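Local coordinates for heat shock protein 16 (Schizosaccharomyces pombe, PDB 3W1Z) that probably acts as a small heat shock chaperone that binds unfolding proteins during stress, working as a 16-subunit assembly, at residues B[18-21]-B[22-26]; B[79-82]-B[83-86]. All coordinates share one frame; numbering follows the deposited sequence.

Contact 1: B[18-21]-B[22-26]; sequences SDFV and SYSPR
Y23 lies back along the helix over D19, and two serines, S22 and S24, each fold a hydroxyl onto a carbonyl one turn earlier. From Y23 CB outward, CB and CG stay close to the D19 carbonyl oxygen; CD1 then approaches D19 O to 3.5 Å, and CE1 comes within 3.6 Å of D19 OD1. Beyond this the side chain packs on P107 of its own chain and on R91 of a second subunit. The Y23 ring and D19 carboxylate cross obliquely, their planes 47° apart, and OD1 also forms a salt bridge to that R91. One face of the Y23 ring has S22 CB over its centre, 3.9 Å above the plane. This is the C-terminal end of helix 11-23, in the N-terminal arm of a small heat shock protein, where S24 is the first residue to leave helical geometry. Y23 N still bonds to D19 O (2.9 Å). S22 OG reaches S18 O at 2.5 Å from above the carbonyl plane. At F20 O the last turn is gripped twice: S24 OG (2.5 Å) and S24 N (3.1 Å) arrive from opposite faces of the carbonyl. With F20 CG anti to the backbone N (chi1 -179°), S24 OG sits over one face of the ring, toward its rim. An alanine here is likely to leave S24 OG without its aromatic neighbour and Q4 of a third subunit without the ring it packs against.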
loop_
_atom_site.group_PDB
_atom_site.type_symbol
_atom_site.label_atom_id
_atom_site.label_comp_id
_atom_site.label_asym_id
_atom_site.label_seq_id
_atom_site.Cartn_x
_atom_site.Cartn_y
_atom_site.Cartn_z
ATOM N N SER B 18 -19.836 5.479 -0.137
ATOM C CA SER B 18 -21.175 4.987 0.187
ATOM C C SER B 18 -21.493 3.729 -0.618
ATOM O O SER B 18 -21.959 2.741 -0.066
ATOM C CB SER B 18 -22.235 6.067 -0.059
ATOM O OG SER B 18 -23.530 5.621 0.306
ATOM N N ASP B 19 -21.227 3.774 -1.920
ATOM C CA ASP B 19 -21.409 2.628 -2.807
ATOM C C ASP B 19 -20.557 1.447 -2.374
ATOM O O ASP B 19 -21.046 0.319 -2.296
ATOM C CB ASP B 19 -21.052 2.998 -4.249
ATOM C CG ASP B 19 -22.202 3.647 -4.991
ATOM O OD1 ASP B 19 -23.230 3.949 -4.351
ATOM O OD2 ASP B 19 -22.072 3.861 -6.215
ATOM N N PHE B 20 -19.277 1.709 -2.112
ATOM C CA PHE B 20 -18.376 0.656 -1.659
ATOM C C PHE B 20 -18.893 -0.017 -0.399
ATOM O O PHE B 20 -19.058 -1.235 -0.350
ATOM C CB PHE B 20 -16.981 1.204 -1.374
ATOM C CG PHE B 20 -16.007 0.154 -0.922
ATOM C CD1 PHE B 20 -15.800 -0.980 -1.689
ATOM C CD2 PHE B 20 -15.299 0.296 0.259
ATOM C CE1 PHE B 20 -14.912 -1.953 -1.287
ATOM C CE2 PHE B 20 -14.405 -0.676 0.667
ATOM C CZ PHE B 20 -14.212 -1.803 -0.110
ATOM N N VAL B 21 -19.149 0.796 0.618
ATOM C CA VAL B 21 -19.508 0.297 1.937
ATOM C C VAL B 21 -20.907 -0.314 1.936
ATOM O O VAL B 21 -21.253 -1.105 2.814
ATOM C CB VAL B 21 -19.407 1.422 2.996
ATOM C CG1 VAL B 21 -20.651 2.301 2.978
ATOM C CG2 VAL B 21 -19.190 0.837 4.369
ATOM N N SER B 22 -21.700 0.046 0.934
ATOM C CA SER B 22 -23.051 -0.477 0.800
ATOM C C SER B 22 -23.050 -1.839 0.124
ATOM O O SER B 22 -23.445 -2.843 0.718
ATOM C CB SER B 22 -23.929 0.487 0.000
ATOM O OG SER B 22 -24.131 1.702 0.702
ATOM N N TYR B 23 -22.605 -1.861 -1.129
ATOM C CA TYR B 23 -22.789 -3.026 -1.988
ATOM C C TYR B 23 -21.680 -4.082 -1.971
ATOM O O TYR B 23 -21.886 -5.188 -2.467
ATOM C CB TYR B 23 -23.021 -2.559 -3.425
ATOM C CG TYR B 23 -24.079 -1.488 -3.546
ATOM C CD1 TYR B 23 -23.829 -0.314 -4.243
ATOM C CD2 TYR B 23 -25.330 -1.653 -2.966
ATOM C CE1 TYR B 23 -24.792 0.667 -4.356
ATOM C CE2 TYR B 23 -26.302 -0.677 -3.076
ATOM C CZ TYR B 23 -26.027 0.481 -3.773
ATOM O OH TYR B 23 -26.991 1.457 -3.886
ATOM N N SER B 24 -20.517 -3.768 -1.406
ATOM C CA SER B 24 -19.405 -4.721 -1.451
ATOM C C SER B 24 -19.640 -5.906 -0.518
ATOM O O SER B 24 -19.873 -5.725 0.677
ATOM C CB SER B 24 -18.059 -4.047 -1.158
ATOM O OG SER B 24 -18.022 -3.506 0.148
ATOM N N PRO B 25 -19.574 -7.127 -1.072
ATOM C CA PRO B 25 -19.930 -8.369 -0.377
ATOM C C PRO B 25 -19.036 -8.651 0.824
ATOM O O PRO B 25 -19.503 -9.186 1.828
ATOM C CB PRO B 25 -19.720 -9.440 -1.453
ATOM C CG PRO B 25 -18.715 -8.853 -2.377
ATOM C CD PRO B 25 -19.026 -7.388 -2.415
ATOM N N ARG B 26 -17.764 -8.288 0.715
ATOM C CA ARG B 26 -16.806 -8.515 1.789
ATOM C C ARG B 26 -17.068 -7.611 2.991
ATOM O O ARG B 26 -16.663 -7.921 4.110
ATOM C CB ARG B 26 -15.381 -8.305 1.274
ATOM C CG ARG B 26 -15.295 -7.383 0.067
ATOM C CD ARG B 26 -14.776 -8.129 -1.153
ATOM N NE ARG B 26 -15.378 -7.647 -2.393
ATOM C CZ ARG B 26 -14.703 -7.414 -3.514
ATOM N NH1 ARG B 26 -13.392 -7.610 -3.557
ATOM N NH2 ARG B 26 -15.340 -6.982 -4.594
#

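Contact 2: B[79-82]-B[83-86]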
loop_
_atom_site.group_PDB
_atom_site.type_symbol
_atom_site.label_atom_id
_atom_site.label_comp_id
_atom_site.label_asym_id
_atom_site.label_seq_id
_atom_site.Cartn_x
_atom_site.Cartn_y
_atom_site.Cartn_z
ATOM N N ASN B 79 -27.666 -29.362 -4.795
ATOM C CA ASN B 79 -27.124 -30.144 -5.891
ATOM C C ASN B 79 -27.994 -31.376 -6.070
ATOM O O ASN B 79 -27.976 -32.290 -5.245
ATOM C CB ASN B 79 -25.683 -30.554 -5.584
ATOM C CG ASN B 79 -25.027 -31.302 -6.729
ATOM O OD1 ASN B 79 -25.503 -31.267 -7.864
ATOM N ND2 ASN B 79 -23.923 -31.980 -6.436
ATOM N N GLU B 80 -28.749 -31.402 -7.162
ATOM C CA GLU B 80 -29.704 -32.473 -7.407
ATOM C C GLU B 80 -28.985 -33.705 -7.935
ATOM O O GLU B 80 -29.510 -34.817 -7.889
ATOM C CB GLU B 80 -30.779 -32.015 -8.395
ATOM C CG GLU B 80 -31.529 -30.767 -7.951
ATOM C CD GLU B 80 -32.638 -30.371 -8.908
ATOM O OE1 GLU B 80 -32.394 -30.356 -10.134
ATOM O OE2 GLU B 80 -33.754 -30.077 -8.432
ATOM N N ARG B 81 -27.775 -33.489 -8.436
ATOM C CA ARG B 81 -26.960 -34.557 -9.000
ATOM C C ARG B 81 -25.980 -35.136 -7.981
ATOM O O ARG B 81 -25.115 -35.936 -8.334
ATOM C CB ARG B 81 -26.216 -34.057 -10.240
ATOM C CG ARG B 81 -27.045 -33.141 -11.125
ATOM C CD ARG B 81 -26.873 -33.491 -12.592
ATOM N NE ARG B 81 -27.782 -34.552 -13.012
ATOM C CZ ARG B 81 -28.822 -34.366 -13.818
ATOM N NH1 ARG B 81 -29.082 -33.159 -14.300
ATOM N NH2 ARG B 81 -29.599 -35.389 -14.148
ATOM N N LYS B 82 -26.099 -34.696 -6.730
ATOM C CA LYS B 82 -25.199 -35.117 -5.654
ATOM C C LYS B 82 -25.008 -36.636 -5.575
ATOM O O LYS B 82 -23.878 -37.121 -5.509
ATOM C CB LYS B 82 -25.695 -34.575 -4.310
ATOM C CG LYS B 82 -25.046 -35.210 -3.085
ATOM C CD LYS B 82 -23.550 -34.939 -3.022
ATOM C CE LYS B 82 -22.929 -35.592 -1.796
ATOM N NZ LYS B 82 -21.445 -35.467 -1.774
ATOM N N ASN B 83 -26.107 -37.383 -5.579
ATOM C CA ASN B 83 -26.023 -38.840 -5.518
ATOM C C ASN B 83 -25.398 -39.429 -6.779
ATOM O O ASN B 83 -24.707 -40.451 -6.719
ATOM C CB ASN B 83 -27.393 -39.467 -5.269
ATOM C CG ASN B 83 -27.337 -40.982 -5.231
ATOM O OD1 ASN B 83 -26.944 -41.574 -4.224
ATOM N ND2 ASN B 83 -27.731 -41.620 -6.329
ATOM N N GLU B 84 -25.648 -38.784 -7.916
ATOM C CA GLU B 84 -25.034 -39.196 -9.174
ATOM C C GLU B 84 -23.515 -39.082 -9.061
ATOM O O GLU B 84 -22.783 -40.001 -9.428
ATOM C CB GLU B 84 -25.547 -38.344 -10.335
ATOM C CG GLU B 84 -27.073 -38.202 -10.370
ATOM C CD GLU B 84 -27.565 -37.527 -11.638
ATOM O OE1 GLU B 84 -28.703 -37.014 -11.637
ATOM O OE2 GLU B 84 -26.817 -37.521 -12.640
ATOM N N SER B 85 -23.049 -37.955 -8.530
ATOM C CA SER B 85 -21.624 -37.745 -8.302
ATOM C C SER B 85 -21.093 -38.760 -7.298
ATOM O O SER B 85 -19.950 -39.204 -7.396
ATOM C CB SER B 85 -21.365 -36.325 -7.795
ATOM O OG SER B 85 -21.842 -35.357 -8.714
ATOM N N THR B 86 -21.933 -39.125 -6.333
ATOM C CA THR B 86 -21.556 -40.107 -5.323
ATOM C C THR B 86 -21.471 -41.502 -5.942
ATOM O O THR B 86 -20.813 -42.394 -5.405
ATOM C CB THR B 86 -22.561 -40.115 -4.153
ATOM O OG1 THR B 86 -22.934 -38.770 -3.831
ATOM C CG2 THR B 86 -21.955 -40.775 -2.925
HETATM O O HOH W 1 -29.032 -36.525 -5.271
HETATM O O HOH W 2 -28.853 -37.724 -7.268
#
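A local helix-start contact on the surface, centred on an R81–E84 salt bridge, joins the turn after strand 70-77 to the short helix 82-86. The chain enters through a type I turn, N79 to K82, and N79 OD1 accepts from R81 N (3.2 Å), an Asx turn; R81 itself is the N-cap residue. The R81 carbonyl oxygen accepts from S85 N (2.9 Å). The R81 side chain, bent at chi2 and chi3, brings the edge of its guanidinium to the E84 carboxylate, the two planes standing 80° apart. R81 NE donates to E84 OE2 (3.1 Å), which it meets from above the carboxylate plane; weaker bonds run from NE and NH2 to OE1. E84 reaches back because its CG lies beside its backbone N (chi1 -48°) and the chain is extended beyond. One residue further on, K82 O accepts from both T86 N (2.9 Å) and T86 OG1 (2.5 Å), while the lysine's aliphatic CE passes 3.8 Å from that same hydroxyl. Other subunits hold several polar ends: S85 OG bonds H42 of a second subunit, K82 NZ bonds S99 of a fifth, and R81 NH1 forms a salt bridge to D51 of the second. One guanidinium is thus shared between two carboxylates, E84 in its own chain through NE and NH2 and D51 across the interface through NH1.

Contact 1 comes first along the chain, at the end of helix 11-23, and closes before the strands of the alpha-crystallin beta sandwich begin; contact 2 follows strand 70-77 and occupies the start of helix 82-86, in the excursion that leads by way of strand 90-93 to strand 98-105. Their centres lie 35 Å apart and their nearest atoms about 22 Å, so they do not touch and share no helix or strand. Contact 1 is buried, about 10 Å from the chain's centre, whereas contact 2 stands about 29 Å out on the surface. Both nevertheless reach the same second subunit, so two distant helix ends both lie at interfaces of the 16-mer.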